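Local coordinates for quinonprotein alcohol dehydrogenase-like protein (Bacteroides thetaiotaomicron VPI-5482, PDB 4R5O), which is of unknown function but binds calcium and joins an immunoglobulin-like beta-sandwich to a seven-bladed beta-propeller of the YVTN repeat family, at residues 142-155 against 158-172. Residues are numbered along the deposited sequence; the frame is centred on the assembly and turned at random.
Sequences DSANIIHSNGKFYL and GTSTSNRDHFYIVDA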
loop_
_atom_site.group_PDB
_atom_site.type_symbol
_atom_site.label_atom_id
_atom_site.label_comp_id
_atom_site.label_asym_id
_atom_site.label_seq_id
_atom_site.Cartn_x
_atom_site.Cartn_y
_atom_site.Cartn_z
ATOM N N ASP A 142 -12.637 7.579 4.112
ATOM C CA ASP A 142 -12.079 7.306 2.780
ATOM C C ASP A 142 -11.515 5.884 2.689
ATOM O O ASP A 142 -11.047 5.334 3.689
ATOM C CB ASP A 142 -10.964 8.306 2.436
ATOM C CG ASP A 142 -11.378 9.751 2.291
ATOM O OD1 ASP A 142 -12.610 10.015 2.166
ATOM O OD2 ASP A 142 -10.470 10.618 2.203
ATOM N N SER A 143 -11.528 5.306 1.491
ATOM C CA SER A 143 -10.960 3.986 1.242
ATOM C C SER A 143 -9.674 4.100 0.406
ATOM O O SER A 143 -9.509 5.009 -0.406
ATOM C CB SER A 143 -11.966 3.080 0.545
ATOM O OG SER A 143 -12.316 3.550 -0.743
ATOM N N ALA A 144 -8.759 3.182 0.648
ATOM C CA ALA A 144 -7.491 3.033 -0.047
ATOM C C ALA A 144 -7.490 1.696 -0.745
ATOM O O ALA A 144 -7.533 0.652 -0.091
ATOM C CB ALA A 144 -6.328 3.160 0.919
ATOM N N ASN A 145 -7.511 1.724 -2.063
ATOM C CA ASN A 145 -7.554 0.532 -2.897
ATOM C C ASN A 145 -6.266 0.530 -3.714
ATOM O O ASN A 145 -6.053 1.434 -4.523
ATOM C CB ASN A 145 -8.857 0.559 -3.746
ATOM C CG ASN A 145 -10.096 0.944 -2.908
ATOM O OD1 ASN A 145 -10.680 0.102 -2.209
ATOM N ND2 ASN A 145 -10.476 2.248 -2.891
ATOM N N ILE A 146 -5.353 -0.396 -3.400
ATOM C CA ILE A 146 -4.017 -0.475 -4.023
ATOM C C ILE A 146 -3.798 -1.804 -4.733
ATOM O O ILE A 146 -4.088 -2.873 -4.178
ATOM C CB ILE A 146 -2.890 -0.275 -2.956
ATOM C CG1 ILE A 146 -3.098 1.030 -2.158
ATOM C CG2 ILE A 146 -1.487 -0.377 -3.573
ATOM C CD1 ILE A 146 -2.181 1.316 -1.066
ATOM N N ILE A 147 -3.204 -1.727 -5.927
ATOM C CA ILE A 147 -2.807 -2.888 -6.719
ATOM C C ILE A 147 -1.320 -2.754 -7.018
ATOM O O ILE A 147 -0.858 -1.734 -7.529
ATOM C CB ILE A 147 -3.654 -3.090 -7.995
ATOM C CG1 ILE A 147 -5.080 -3.537 -7.582
ATOM C CG2 ILE A 147 -2.980 -4.152 -8.939
ATOM C CD1 ILE A 147 -5.987 -3.514 -8.553
ATOM N N HIS A 148 -0.575 -3.772 -6.609
ATOM C CA HIS A 148 0.835 -3.887 -6.839
ATOM C C HIS A 148 1.011 -4.597 -8.192
ATOM O O HIS A 148 0.724 -5.796 -8.326
ATOM C CB HIS A 148 1.510 -4.607 -5.657
ATOM C CG HIS A 148 2.999 -4.749 -5.780
ATOM N ND1 HIS A 148 3.698 -5.613 -4.962
ATOM C CD2 HIS A 148 3.870 -4.160 -6.638
ATOM C CE1 HIS A 148 4.964 -5.517 -5.341
ATOM N NE2 HIS A 148 5.115 -4.647 -6.334
ATOM N N SER A 149 1.409 -3.816 -9.217
ATOM C CA SER A 149 1.615 -4.319 -10.575
ATOM C C SER A 149 2.700 -3.495 -11.280
ATOM O O SER A 149 2.852 -2.317 -10.961
ATOM C CB SER A 149 0.302 -4.273 -11.345
ATOM O OG SER A 149 0.361 -5.023 -12.545
ATOM N N ASN A 150 3.457 -4.106 -12.214
ATOM C CA ASN A 150 4.500 -3.462 -13.038
ATOM C C ASN A 150 5.586 -2.760 -12.151
ATOM O O ASN A 150 6.169 -1.744 -12.563
ATOM C CB ASN A 150 3.847 -2.418 -14.006
ATOM C CG ASN A 150 2.563 -2.821 -14.719
ATOM O OD1 ASN A 150 1.624 -2.014 -14.835
ATOM N ND2 ASN A 150 2.470 -4.066 -15.195
ATOM N N GLY A 151 5.830 -3.299 -10.950
ATOM C CA GLY A 151 6.764 -2.720 -9.989
ATOM C C GLY A 151 6.292 -1.406 -9.384
ATOM O O GLY A 151 7.119 -0.644 -8.865
ATOM N N LYS A 152 4.954 -1.141 -9.430
ATOM C CA LYS A 152 4.348 0.074 -8.901
ATOM C C LYS A 152 3.160 -0.241 -7.987
ATOM O O LYS A 152 2.497 -1.272 -8.133
ATOM C CB LYS A 152 3.863 0.997 -10.062
ATOM C CG LYS A 152 4.889 1.353 -11.160
ATOM C CD LYS A 152 6.055 2.211 -10.646
ATOM C CE LYS A 152 7.234 2.347 -11.587
ATOM N NZ LYS A 152 8.017 1.088 -11.706
ATOM N N PHE A 153 2.876 0.673 -7.066
ATOM C CA PHE A 153 1.689 0.632 -6.241
ATOM C C PHE A 153 0.702 1.612 -6.830
ATOM O O PHE A 153 0.966 2.813 -6.839
ATOM C CB PHE A 153 1.953 0.914 -4.752
ATOM C CG PHE A 153 2.876 -0.016 -4.000
ATOM C CD1 PHE A 153 2.755 -1.399 -4.135
ATOM C CD2 PHE A 153 3.744 0.480 -3.015
ATOM C CE1 PHE A 153 3.574 -2.265 -3.391
ATOM C CE2 PHE A 153 4.539 -0.388 -2.255
ATOM C CZ PHE A 153 4.453 -1.755 -2.454
ATOM N N TYR A 154 -0.376 1.098 -7.422
ATOM C CA TYR A 154 -1.426 1.941 -7.975
ATOM C C TYR A 154 -2.470 2.118 -6.923
ATOM O O TYR A 154 -3.061 1.134 -6.510
ATOM C CB TYR A 154 -2.015 1.358 -9.265
ATOM C CG TYR A 154 -0.993 1.191 -10.360
ATOM C CD1 TYR A 154 -0.609 2.268 -11.153
ATOM C CD2 TYR A 154 -0.441 -0.049 -10.636
ATOM C CE1 TYR A 154 0.320 2.120 -12.172
ATOM C CE2 TYR A 154 0.483 -0.214 -11.661
ATOM C CZ TYR A 154 0.859 0.876 -12.427
ATOM O OH TYR A 154 1.756 0.708 -13.447
ATOM N N LEU A 155 -2.631 3.343 -6.421
ATOM C CA LEU A 155 -3.582 3.653 -5.357
ATOM C C LEU A 155 -4.757 4.458 -5.915
ATOM O O LEU A 155 -4.568 5.456 -6.617
ATOM C CB LEU A 155 -2.884 4.416 -4.207
ATOM C CG LEU A 155 -3.748 5.246 -3.236
ATOM C CD1 LEU A 155 -4.618 4.364 -2.340
ATOM C CD2 LEU A 155 -2.900 6.123 -2.374
ATOM N N GLY A 158 -11.010 6.293 -2.506
ATOM C CA GLY A 158 -12.460 6.391 -2.559
ATOM C C GLY A 158 -12.853 7.474 -1.584
ATOM O O GLY A 158 -12.824 7.254 -0.372
ATOM N N THR A 159 -13.096 8.686 -2.109
ATOM C CA THR A 159 -13.370 9.863 -1.299
ATOM C C THR A 159 -14.481 10.684 -1.945
ATOM O O THR A 159 -14.617 10.667 -3.160
ATOM C CB THR A 159 -12.070 10.682 -1.110
ATOM O OG1 THR A 159 -12.353 11.860 -0.353
ATOM C CG2 THR A 159 -11.380 11.016 -2.402
ATOM N N SER A 160 -15.276 11.394 -1.117
ATOM C CA SER A 160 -16.400 12.207 -1.596
ATOM C C SER A 160 -15.899 13.545 -2.199
ATOM O O SER A 160 -16.659 14.206 -2.896
ATOM C CB SER A 160 -17.406 12.452 -0.479
ATOM O OG SER A 160 -16.776 13.106 0.608
ATOM N N THR A 161 -14.600 13.890 -2.011
ATOM C CA THR A 161 -13.990 15.100 -2.580
ATOM C C THR A 161 -13.700 14.879 -4.076
ATOM O O THR A 161 -12.967 13.967 -4.474
ATOM C CB THR A 161 -12.730 15.506 -1.824
ATOM O OG1 THR A 161 -13.040 15.567 -0.438
ATOM C CG2 THR A 161 -12.189 16.862 -2.282
ATOM N N SER A 162 -14.259 15.779 -4.889
ATOM C CA SER A 162 -14.155 15.805 -6.337
ATOM C C SER A 162 -12.837 16.395 -6.837
ATOM O O SER A 162 -12.183 15.770 -7.655
ATOM C CB SER A 162 -15.300 16.640 -6.891
ATOM O OG SER A 162 -15.245 16.810 -8.296
ATOM N N ASN A 163 -12.469 17.597 -6.389
ATOM C CA ASN A 163 -11.300 18.344 -6.873
ATOM C C ASN A 163 -10.055 18.037 -6.051
ATOM O O ASN A 163 -9.550 18.857 -5.292
ATOM C CB ASN A 163 -11.595 19.853 -6.848
ATOM C CG ASN A 163 -12.037 20.421 -5.528
ATOM O OD1 ASN A 163 -12.674 19.749 -4.693
ATOM N ND2 ASN A 163 -11.735 21.697 -5.348
ATOM N N ARG A 164 -9.549 16.846 -6.244
ATOM C CA ARG A 164 -8.344 16.328 -5.620
ATOM C C ARG A 164 -7.846 15.143 -6.415
ATOM O O ARG A 164 -8.584 14.621 -7.238
ATOM C CB ARG A 164 -8.566 15.943 -4.158
ATOM C CG ARG A 164 -9.637 14.884 -3.947
ATOM C CD ARG A 164 -9.413 14.180 -2.636
ATOM N NE ARG A 164 -8.169 13.435 -2.659
ATOM C CZ ARG A 164 -7.662 12.773 -1.633
ATOM N NH1 ARG A 164 -8.278 12.789 -0.452
ATOM N NH2 ARG A 164 -6.521 12.103 -1.772
ATOM N N ASP A 165 -6.609 14.729 -6.193
ATOM C CA ASP A 165 -6.052 13.555 -6.835
ATOM C C ASP A 165 -6.671 12.310 -6.200
ATOM O O ASP A 165 -6.755 12.209 -4.966
ATOM C CB ASP A 165 -4.502 13.550 -6.731
ATOM C CG ASP A 165 -3.816 14.615 -7.589
ATOM O OD1 ASP A 165 -4.466 15.147 -8.515
ATOM O OD2 ASP A 165 -2.626 14.890 -7.351
ATOM N N HIS A 166 -7.161 11.386 -7.045
ATOM C CA HIS A 166 -7.742 10.121 -6.571
ATOM C C HIS A 166 -6.819 8.946 -6.905
ATOM O O HIS A 166 -6.747 7.977 -6.157
ATOM C CB HIS A 166 -9.127 9.888 -7.169
ATOM C CG HIS A 166 -10.039 11.048 -6.977
ATOM N ND1 HIS A 166 -10.281 11.953 -8.006
ATOM C CD2 HIS A 166 -10.665 11.473 -5.861
ATOM C CE1 HIS A 166 -11.106 12.852 -7.502
ATOM N NE2 HIS A 166 -11.358 12.614 -6.210
ATOM N N PHE A 167 -6.099 9.051 -8.011
ATOM C CA PHE A 167 -5.236 7.977 -8.465
ATOM C C PHE A 167 -3.774 8.377 -8.306
ATOM O O PHE A 167 -3.368 9.443 -8.758
ATOM C CB PHE A 167 -5.571 7.647 -9.932
ATOM C CG PHE A 167 -4.907 6.403 -10.449
ATOM C CD1 PHE A 167 -5.533 5.166 -10.334
ATOM C CD2 PHE A 167 -3.662 6.466 -11.065
ATOM C CE1 PHE A 167 -4.916 4.013 -10.807
ATOM C CE2 PHE A 167 -3.035 5.308 -11.516
ATOM C CZ PHE A 167 -3.669 4.090 -11.392
ATOM N N TYR A 168 -2.995 7.520 -7.665
ATOM C CA TYR A 168 -1.580 7.736 -7.367
ATOM C C TYR A 168 -0.706 6.584 -7.848
ATOM O O TYR A 168 -1.099 5.425 -7.709
ATOM C CB TYR A 168 -1.390 7.896 -5.845
ATOM C CG TYR A 168 -2.104 9.088 -5.231
ATOM C CD1 TYR A 168 -3.460 9.036 -4.934
ATOM C CD2 TYR A 168 -1.392 10.214 -4.818
ATOM C CE1 TYR A 168 -4.113 10.118 -4.354
ATOM C CE2 TYR A 168 -2.036 11.307 -4.246
ATOM C CZ TYR A 168 -3.392 11.250 -4.002
ATOM O OH TYR A 168 -4.001 12.329 -3.398
ATOM N N ILE A 169 0.486 6.906 -8.398
ATOM C CA ILE A 169 1.503 5.936 -8.782
ATOM C C ILE A 169 2.685 6.169 -7.854
ATOM O O ILE A 169 3.253 7.272 -7.813
ATOM C CB ILE A 169 1.923 5.927 -10.275
ATOM C CG1 ILE A 169 0.726 5.964 -11.238
ATOM C CG2 ILE A 169 2.891 4.728 -10.556
ATOM C CD1 ILE A 169 1.133 6.161 -12.676
ATOM N N VAL A 170 3.000 5.135 -7.068
ATOM C CA VAL A 170 4.073 5.082 -6.070
ATOM C C VAL A 170 4.990 3.941 -6.466
ATOM O O VAL A 170 4.492 2.859 -6.758
ATOM C CB VAL A 170 3.486 4.923 -4.625
ATOM C CG1 VAL A 170 4.586 4.748 -3.577
ATOM C CG2 VAL A 170 2.563 6.090 -4.259
ATOM N N ASP A 171 6.316 4.179 -6.530
ATOM C CA ASP A 171 7.260 3.110 -6.833
ATOM C C ASP A 171 7.211 2.048 -5.695
ATOM O O ASP A 171 7.250 2.410 -4.513
ATOM C CB ASP A 171 8.676 3.659 -7.038
ATOM C CG ASP A 171 9.667 2.584 -7.420
ATOM O OD1 ASP A 171 9.433 1.892 -8.439
ATOM O OD2 ASP A 171 10.664 2.424 -6.702
ATOM N N ALA A 172 7.061 0.754 -6.054
ATOM C CA ALA A 172 6.889 -0.305 -5.050
ATOM C C ALA A 172 8.165 -0.595 -4.266
ATOM O O ALA A 172 8.052 -0.852 -3.079
ATOM C CB ALA A 172 6.410 -1.580 -5.702
HETATM O O HOH W 1 9.806 -0.741 -8.313
#
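Asp142 meets Thr159 through its carboxylate: the hydroxyl OG1 of Thr159 donates to OD1 of Asp142 over 3.1 Å, arriving from above the carboxylate plane, while OD2 is taken by the backbone N of Gly139. Arg164 NH1, bonded to the carbonyl of Gly137, lies 4.1 Å from Asp142 OD2, beyond a salt bridge. Cut back to an alanine, Asp142 would probably leave the Thr159 hydroxyl and the Gly139 amide each without its carboxylate oxygen, and the nearby guanidinium without that negative charge. Ser143 and Gly158 exchange two backbone bonds. At the type I' turn from Ser149 to Lys152, Gly151 O accepts from the Ala172 amide, and a water donates to both that carbonyl and Asp171 OD1; the other oxygen, OD2, is hydrogen-bonded to OG1 of Thr174. Two turns in the Lys152 chain (chi2 -66°, chi4 -71°) carry NZ to 3.7 Å from Asp171 OD1, a long salt bridge. Phe153 pairs with Val170, and CA of Ala172 sits over one face of its ring, 3.8 Å from the centroid, in a CH-pi contact. Tyr154 runs alongside Ile169 and touches CZ of Phe167 with CD1 (3.6 Å), the two rings meeting rim to rim. Leu155 pairs with Tyr168, CD2 lying 3.9 Å from CD1 of that ring. Strands 143-149, 152-158 and 167-171, with 177-181 beyond, form the four-stranded antiparallel meander of one beta-propeller blade.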